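Local coordinates for variant surface glycoprotein MITAT 1.1 (Trypanosoma brucei brucei, PDB 5LY9) that forms the protective coat on the parasite surface and helps the trypanosome evade host immunity through the expression of antigenically distinct variants, at residues 81-85 with 86-90; 22-25 with 26-30; 298-301 with 302-306. All coordinates share one frame; numbering follows the deposited sequence.

Overall arrangement
Each contact is local to one helix of the N-terminal domain of this A-type variant surface glycoprotein. Contact 2 is buried and takes in the start of helix 24-55; contact 1 is partly buried midway along helix 62-114, the next long helix in the chain. Their centres are about 17 Å apart, and both meet the second subunit. Contact 3 lies about 35 Å from contact 1 between centres and takes in the end of the short helix 295-304, part buried and part exposed, with no other subunit of the assembly touching it. Chemistry follows place: contact 1 has widened turns and a leucine over a tyrosine ring, contact 2 regular backbone bonds after a water-bridged start, and contact 3 an apolar face ending in glycines.

Contact 1: 81-85 with 86-90; sequences ESYKT and MGLAT
Tyr83 sends CG anti to its backbone N (chi1 -169°), which lays the ring along the helix beside Leu88 CB; the matching torsion of Leu88 (chi1 171°) carries its CD1 to Tyr83 OH, at 3.6 Å. Leu88 CB sits over one face, 4.1 Å from the centroid of the Tyr83 ring, a CH-pi contact. The tyrosine hydroxyl bonds onward to Gln91.

Beneath the ring the helix is widened. Ser82 O accepts from both Met86 N and Gly87 N, each at 3.0 Å; the Gly87 bond is the straighter, at 168°. Leu88 N then bonds to Tyr83 O at 2.9 Å, in the carbonyl plane and on a lone pair. The five-residue steps, Gly87 to Ser82 and Leu88 to Tyr83, mark a pi-type turn, or pi bulge; Met86 to Ser82 is an ordinary alpha step. A water carries the pattern on, donating to Lys84 O and accepting from Ala89 N.

Lys84 and Glu81 form a salt bridge and both also bond to Gln40 of the second subunit, whose Gln33 holds Lys84 O. Helix 62-114 thus lies against helix 24-55 of that subunit, Leu88 meets Leu88 on its helix 62-114, and a same-chain loop bearing Tyr264 packs on Tyr83.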
loop_
_atom_site.group_PDB
_atom_site.type_symbol
_atom_site.label_atom_id
_atom_site.label_comp_id
_atom_site.label_asym_id
_atom_site.label_seq_id
_atom_site.Cartn_x
_atom_site.Cartn_y
_atom_site.Cartn_z
ATOM N N GLU A 81 6.056 12.084 -8.085
ATOM C CA GLU A 81 7.291 11.807 -7.388
ATOM C C GLU A 81 7.134 11.734 -5.896
ATOM O O GLU A 81 7.734 10.842 -5.275
ATOM C CB GLU A 81 8.342 12.862 -7.775
ATOM C CG GLU A 81 9.715 12.675 -7.134
ATOM C CD GLU A 81 10.517 11.496 -7.627
ATOM O OE1 GLU A 81 10.060 10.676 -8.416
ATOM O OE2 GLU A 81 11.657 11.359 -7.138
ATOM N N SER A 82 6.416 12.677 -5.290
ATOM C CA SER A 82 6.191 12.676 -3.843
ATOM C C SER A 82 5.386 11.424 -3.408
ATOM O O SER A 82 5.654 10.866 -2.340
ATOM C CB SER A 82 5.434 13.896 -3.359
ATOM O OG SER A 82 6.190 15.103 -3.535
ATOM N N TYR A 83 4.409 11.006 -4.198
ATOM C CA TYR A 83 3.690 9.775 -3.872
ATOM C C TYR A 83 4.673 8.550 -3.883
ATOM O O TYR A 83 4.681 7.724 -2.989
ATOM C CB TYR A 83 2.504 9.526 -4.826
ATOM C CG TYR A 83 1.596 8.408 -4.321
ATOM C CD1 TYR A 83 1.024 8.474 -3.098
ATOM C CD2 TYR A 83 1.347 7.330 -5.074
ATOM C CE1 TYR A 83 0.175 7.460 -2.634
ATOM C CE2 TYR A 83 0.528 6.301 -4.625
ATOM C CZ TYR A 83 -0.069 6.405 -3.422
ATOM O OH TYR A 83 -0.879 5.379 -2.970
ATOM N N LYS A 84 5.537 8.480 -4.870
ATOM C CA LYS A 84 6.509 7.407 -4.917
ATOM C C LYS A 84 7.460 7.406 -3.759
ATOM O O LYS A 84 7.668 6.351 -3.137
ATOM C CB LYS A 84 7.323 7.468 -6.227
ATOM C CG LYS A 84 8.322 6.301 -6.369
ATOM C CD LYS A 84 9.146 6.408 -7.685
ATOM C CE LYS A 84 10.184 7.472 -7.626
ATOM N NZ LYS A 84 10.951 7.608 -8.921
ATOM N N THR A 85 8.044 8.578 -3.485
ATOM C CA THR A 85 9.126 8.632 -2.552
ATOM C C THR A 85 8.694 8.698 -1.078
ATOM O O THR A 85 9.430 8.227 -0.260
ATOM C CB THR A 85 10.076 9.798 -2.829
ATOM O OG1 THR A 85 9.335 10.986 -2.684
ATOM C CG2 THR A 85 10.610 9.712 -4.194
ATOM N N MET A 86 7.500 9.154 -0.791
ATOM C CA MET A 86 7.035 9.356 0.577
ATOM C C MET A 86 5.607 8.865 0.822
ATOM O O MET A 86 5.355 8.174 1.806
ATOM C CB MET A 86 7.137 10.842 0.916
ATOM C CG MET A 86 8.562 11.360 0.824
ATOM S SD MET A 86 9.582 10.965 2.249
ATOM C CE MET A 86 10.492 9.467 2.001
ATOM N N GLY A 87 4.674 9.242 -0.037
ATOM C CA GLY A 87 3.255 9.029 0.226
ATOM C C GLY A 87 2.798 7.579 0.280
ATOM O O GLY A 87 2.040 7.145 1.188
ATOM N N LEU A 88 3.232 6.805 -0.698
ATOM C CA LEU A 88 2.783 5.426 -0.792
ATOM C C LEU A 88 3.235 4.636 0.413
ATOM O O LEU A 88 2.465 3.812 0.923
ATOM C CB LEU A 88 3.300 4.793 -2.052
ATOM C CG LEU A 88 3.130 3.285 -2.270
ATOM C CD1 LEU A 88 1.679 2.941 -2.380
ATOM C CD2 LEU A 88 3.863 2.845 -3.484
ATOM N N ALA A 89 4.441 4.879 0.877
ATOM C CA ALA A 89 4.964 4.206 2.040
ATOM C C ALA A 89 4.047 4.416 3.215
ATOM O O ALA A 89 3.819 3.497 4.032
ATOM C CB ALA A 89 6.382 4.661 2.375
ATOM N N THR A 90 3.546 5.635 3.375
ATOM C CA THR A 90 2.715 5.921 4.572
ATOM C C THR A 90 1.428 5.077 4.562
ATOM O O THR A 90 0.909 4.727 5.631
ATOM C CB THR A 90 2.303 7.415 4.712
ATOM O OG1 THR A 90 1.350 7.755 3.655
ATOM C CG2 THR A 90 3.526 8.339 4.687
HETATM O O HOH W 1 6.703 6.101 -0.476
#

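Contact 2: 22-25 with 26-30; sequences SKVS and GEMLN
The flat groups that meet here are peptides, and at Lys23 the carbonyl oxygen faces Glu27 N almost head-on: the donor lies 2.9 Å from Lys23 O with a C=O...N angle of 163°. Val24 O receives Met28 N at 2.8 Å, and Ser25 O takes Leu29 N at 2.9 Å. The other flat group, the carboxylate of Glu27, is carried off by its extended chain and is gripped elsewhere: OE1 makes a salt bridge with Arg159 and OE2 accepts from Ala157 N.

One residue earlier, at the first rung, the direct bond is replaced by a water. Gly26 N and Ser22 O stand 5.3 Å apart, too far for a direct bond, and the water fills the step, donating to Ser22 O at 2.7 Å and accepting from Gly26 N at 3.0 Å. The buried amide is therefore satisfied before the regular bonding begins.

Side chains add a lighter touch. Met28 has CG beside its backbone N (chi1 -67°), which lays CG 3.4 Å from Val24 O and 4.3 Å from Val24 CG1. Val24 itself packs on Ser94 and Ala98 of helix 62-114, while Ser25 meets Ala95 of that helix and Arg96 of the second subunit.

This is the first turn of a long helix following closely on helix 8-21, with a water-bridged break between them. Helices 24-55 and 62-114 form the long paired-helix core familiar from A-type variant surface glycoprotein domains.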
loop_
_atom_site.group_PDB
_atom_site.type_symbol
_atom_site.label_atom_id
_atom_site.label_comp_id
_atom_site.label_asym_id
_atom_site.label_seq_id
_atom_site.Cartn_x
_atom_site.Cartn_y
_atom_site.Cartn_z
ATOM N N SER A 22 -10.438 -3.333 10.692
ATOM C CA SER A 22 -10.764 -4.157 9.543
ATOM C C SER A 22 -10.891 -3.320 8.265
ATOM O O SER A 22 -10.621 -3.853 7.206
ATOM C CB SER A 22 -12.066 -4.963 9.812
ATOM O OG SER A 22 -13.140 -4.099 9.683
ATOM N N LYS A 23 -11.187 -2.021 8.361
ATOM C CA LYS A 23 -11.366 -1.176 7.185
ATOM C C LYS A 23 -10.188 -0.320 6.836
ATOM O O LYS A 23 -10.223 0.344 5.809
ATOM C CB LYS A 23 -12.606 -0.276 7.296
ATOM C CG LYS A 23 -13.919 -1.031 7.264
ATOM C CD LYS A 23 -15.125 -0.094 7.045
ATOM C CE LYS A 23 -16.362 -0.910 6.682
ATOM N NZ LYS A 23 -17.465 0.100 6.511
ATOM N N VAL A 24 -9.139 -0.334 7.644
ATOM C CA VAL A 24 -8.012 0.541 7.379
ATOM C C VAL A 24 -7.369 0.280 6.015
ATOM O O VAL A 24 -7.065 1.226 5.307
ATOM C CB VAL A 24 -6.961 0.518 8.549
ATOM C CG1 VAL A 24 -5.670 1.239 8.153
ATOM C CG2 VAL A 24 -7.582 1.113 9.808
ATOM N N SER A 25 -7.166 -0.972 5.626
ATOM C CA SER A 25 -6.545 -1.328 4.337
ATOM C C SER A 25 -7.307 -0.742 3.195
ATOM O O SER A 25 -6.740 -0.110 2.264
ATOM C CB SER A 25 -6.354 -2.827 4.174
ATOM O OG SER A 25 -5.503 -3.240 5.249
ATOM N N GLY A 26 -8.626 -0.963 3.238
ATOM C CA GLY A 26 -9.537 -0.394 2.268
ATOM C C GLY A 26 -9.580 1.115 2.206
ATOM O O GLY A 26 -9.701 1.715 1.120
ATOM N N GLU A 27 -9.441 1.736 3.361
ATOM C CA GLU A 27 -9.364 3.184 3.376
ATOM C C GLU A 27 -8.051 3.634 2.792
ATOM O O GLU A 27 -8.062 4.610 2.043
ATOM C CB GLU A 27 -9.616 3.799 4.769
ATOM C CG GLU A 27 -9.303 5.281 4.770
ATOM C CD GLU A 27 -9.942 6.107 5.877
ATOM O OE1 GLU A 27 -9.290 7.140 6.244
ATOM O OE2 GLU A 27 -11.145 5.859 6.242
ATOM N N MET A 28 -6.954 2.925 3.062
ATOM C CA MET A 28 -5.734 3.218 2.399
ATOM C C MET A 28 -5.812 3.042 0.848
ATOM O O MET A 28 -5.222 3.851 0.070
ATOM C CB MET A 28 -4.575 2.474 3.047
ATOM C CG MET A 28 -4.260 2.943 4.449
ATOM S SD MET A 28 -3.758 4.688 4.469
ATOM C CE MET A 28 -5.273 5.620 4.683
ATOM N N LEU A 29 -6.517 2.043 0.361
ATOM C CA LEU A 29 -6.737 1.960 -1.080
ATOM C C LEU A 29 -7.477 3.147 -1.616
ATOM O O LEU A 29 -7.023 3.780 -2.607
ATOM C CB LEU A 29 -7.519 0.703 -1.460
ATOM C CG LEU A 29 -7.921 0.523 -2.908
ATOM C CD1 LEU A 29 -6.726 0.577 -3.822
ATOM C CD2 LEU A 29 -8.809 -0.763 -2.994
ATOM N N ASN A 30 -8.557 3.510 -0.936
ATOM C CA ASN A 30 -9.338 4.640 -1.353
ATOM C C ASN A 30 -8.457 5.908 -1.376
ATOM O O ASN A 30 -8.494 6.709 -2.335
ATOM C CB ASN A 30 -10.503 4.901 -0.427
ATOM C CG ASN A 30 -11.449 5.945 -1.036
ATOM O OD1 ASN A 30 -12.094 5.681 -2.047
ATOM N ND2 ASN A 30 -11.462 7.150 -0.459
HETATM O O HOH W 2 -9.989 -3.187 4.657
#

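Contact 3: 298-301 with 302-306; sequences TKLE and ALFGG
Helix 295-304 closes here on a glycine at its C-terminal end: Leu300 and Phe304 pack one turn apart on its buried side, and Gly305, with positive phi, takes the chain out of the helix. Leu300 CD2 lies 4.0 Å from Phe304 CE2, the two side chains crossing at a slant. Both carry CG anti to the carbonyl carbon, with chi1 of -67° and -72°, which brings the CD2 methyl of Leu300 to the CD2-CE2 side of the ring. One residue back, Lys299 CG rests 3.9 Å from Leu303 CD1; the lysine bends at chi2, and its ammonium end bonds to Gln63.

Behind these side chains run the backbone bonds. Ala302 N reaches Thr298 O at 3.1 Å and Leu303 N reaches Lys299 O at 2.9 Å. Leu300 O receives Phe304 N at 2.9 Å, and Leu303 N adds a second, weak bond to it. The final bond, Gly305 N to Glu301 O, is also 2.9 Å long, yet its donor stands 39° out of the carbonyl plane, away from the lone pairs, as the chain swings aside.

Leu300, Leu303 and Phe304 face helices 62-114 and 275-285: Leu67 is shared by Leu300 and Phe304, Leu285 meets Leu303, and the Phe304 ring meets that of Tyr315 nearly at right angles.

The chemistry is divided by side. An apolar row fixes the helix against its neighbours, while Glu301 and Ala302 lie exposed. At the C-terminal end, where the helix dipole would leave partial negative charge, Leu303 O is satisfied by the amide of Gln64 from helix 62-114.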
loop_
_atom_site.group_PDB
_atom_site.type_symbol
_atom_site.label_atom_id
_atom_site.label_comp_id
_atom_site.label_asym_id
_atom_site.label_seq_id
_atom_site.Cartn_x
_atom_site.Cartn_y
_atom_site.Cartn_z
ATOM N N THR A 298 5.373 41.674 -9.252
ATOM C CA THR A 298 5.145 42.711 -10.261
ATOM C C THR A 298 4.764 42.112 -11.562
ATOM O O THR A 298 3.830 42.576 -12.173
ATOM C CB THR A 298 6.418 43.528 -10.452
ATOM O OG1 THR A 298 6.680 44.184 -9.209
ATOM C CG2 THR A 298 6.221 44.555 -11.510
ATOM N N LYS A 299 5.447 41.038 -11.991
ATOM C CA LYS A 299 5.107 40.404 -13.251
ATOM C C LYS A 299 3.721 39.767 -13.178
ATOM O O LYS A 299 2.945 39.820 -14.118
ATOM C CB LYS A 299 6.134 39.348 -13.594
ATOM C CG LYS A 299 5.834 38.629 -14.883
ATOM C CD LYS A 299 5.944 39.574 -16.036
ATOM C CE LYS A 299 6.107 38.795 -17.263
ATOM N NZ LYS A 299 6.195 39.679 -18.485
ATOM N N LEU A 300 3.405 39.099 -12.051
ATOM C CA LEU A 300 2.075 38.517 -11.890
ATOM C C LEU A 300 0.959 39.561 -11.985
ATOM O O LEU A 300 -0.114 39.280 -12.552
ATOM C CB LEU A 300 1.911 37.732 -10.561
ATOM C CG LEU A 300 2.758 36.461 -10.457
ATOM C CD1 LEU A 300 2.907 35.993 -9.022
ATOM C CD2 LEU A 300 2.091 35.399 -11.288
ATOM N N GLU A 301 1.199 40.730 -11.425
ATOM C CA GLU A 301 0.175 41.818 -11.488
ATOM C C GLU A 301 -0.013 42.281 -12.930
ATOM O O GLU A 301 -1.126 42.572 -13.380
ATOM C CB GLU A 301 0.631 42.980 -10.648
ATOM C CG GLU A 301 0.477 42.690 -9.215
ATOM C CD GLU A 301 1.283 43.591 -8.295
ATOM O OE1 GLU A 301 2.209 44.323 -8.712
ATOM O OE2 GLU A 301 0.928 43.548 -7.091
ATOM N N ALA A 302 1.109 42.389 -13.653
ATOM C CA ALA A 302 1.051 42.733 -15.076
ATOM C C ALA A 302 0.420 41.712 -15.947
ATOM O O ALA A 302 -0.094 42.012 -17.038
ATOM C CB ALA A 302 2.464 43.096 -15.563
ATOM N N LEU A 303 0.490 40.454 -15.538
ATOM C CA LEU A 303 -0.079 39.367 -16.319
ATOM C C LEU A 303 -1.581 39.188 -16.094
ATOM O O LEU A 303 -2.329 38.947 -17.010
ATOM C CB LEU A 303 0.623 38.059 -15.930
ATOM C CG LEU A 303 2.070 37.854 -16.496
ATOM C CD1 LEU A 303 2.661 36.593 -15.848
ATOM C CD2 LEU A 303 2.000 37.739 -17.998
ATOM N N PHE A 304 -1.962 39.259 -14.820
ATOM C CA PHE A 304 -3.244 38.753 -14.325
ATOM C C PHE A 304 -4.110 39.892 -13.739
ATOM O O PHE A 304 -5.305 39.693 -13.427
ATOM C CB PHE A 304 -2.995 37.647 -13.245
ATOM C CG PHE A 304 -2.492 36.382 -13.826
ATOM C CD1 PHE A 304 -3.263 35.626 -14.698
ATOM C CD2 PHE A 304 -1.233 35.966 -13.551
ATOM C CE1 PHE A 304 -2.721 34.490 -15.323
ATOM C CE2 PHE A 304 -0.717 34.794 -14.119
ATOM C CZ PHE A 304 -1.445 34.103 -15.038
ATOM N N GLY A 305 -3.597 41.089 -13.621
ATOM C CA GLY A 305 -4.412 42.163 -13.115
ATOM C C GLY A 305 -4.484 42.300 -11.617
ATOM O O GLY A 305 -5.284 43.088 -11.098
ATOM N N GLY A 306 -3.624 41.580 -10.889
ATOM C CA GLY A 306 -3.634 41.601 -9.402
ATOM C C GLY A 306 -3.065 40.270 -8.884
ATOM O O GLY A 306 -2.599 39.451 -9.676
#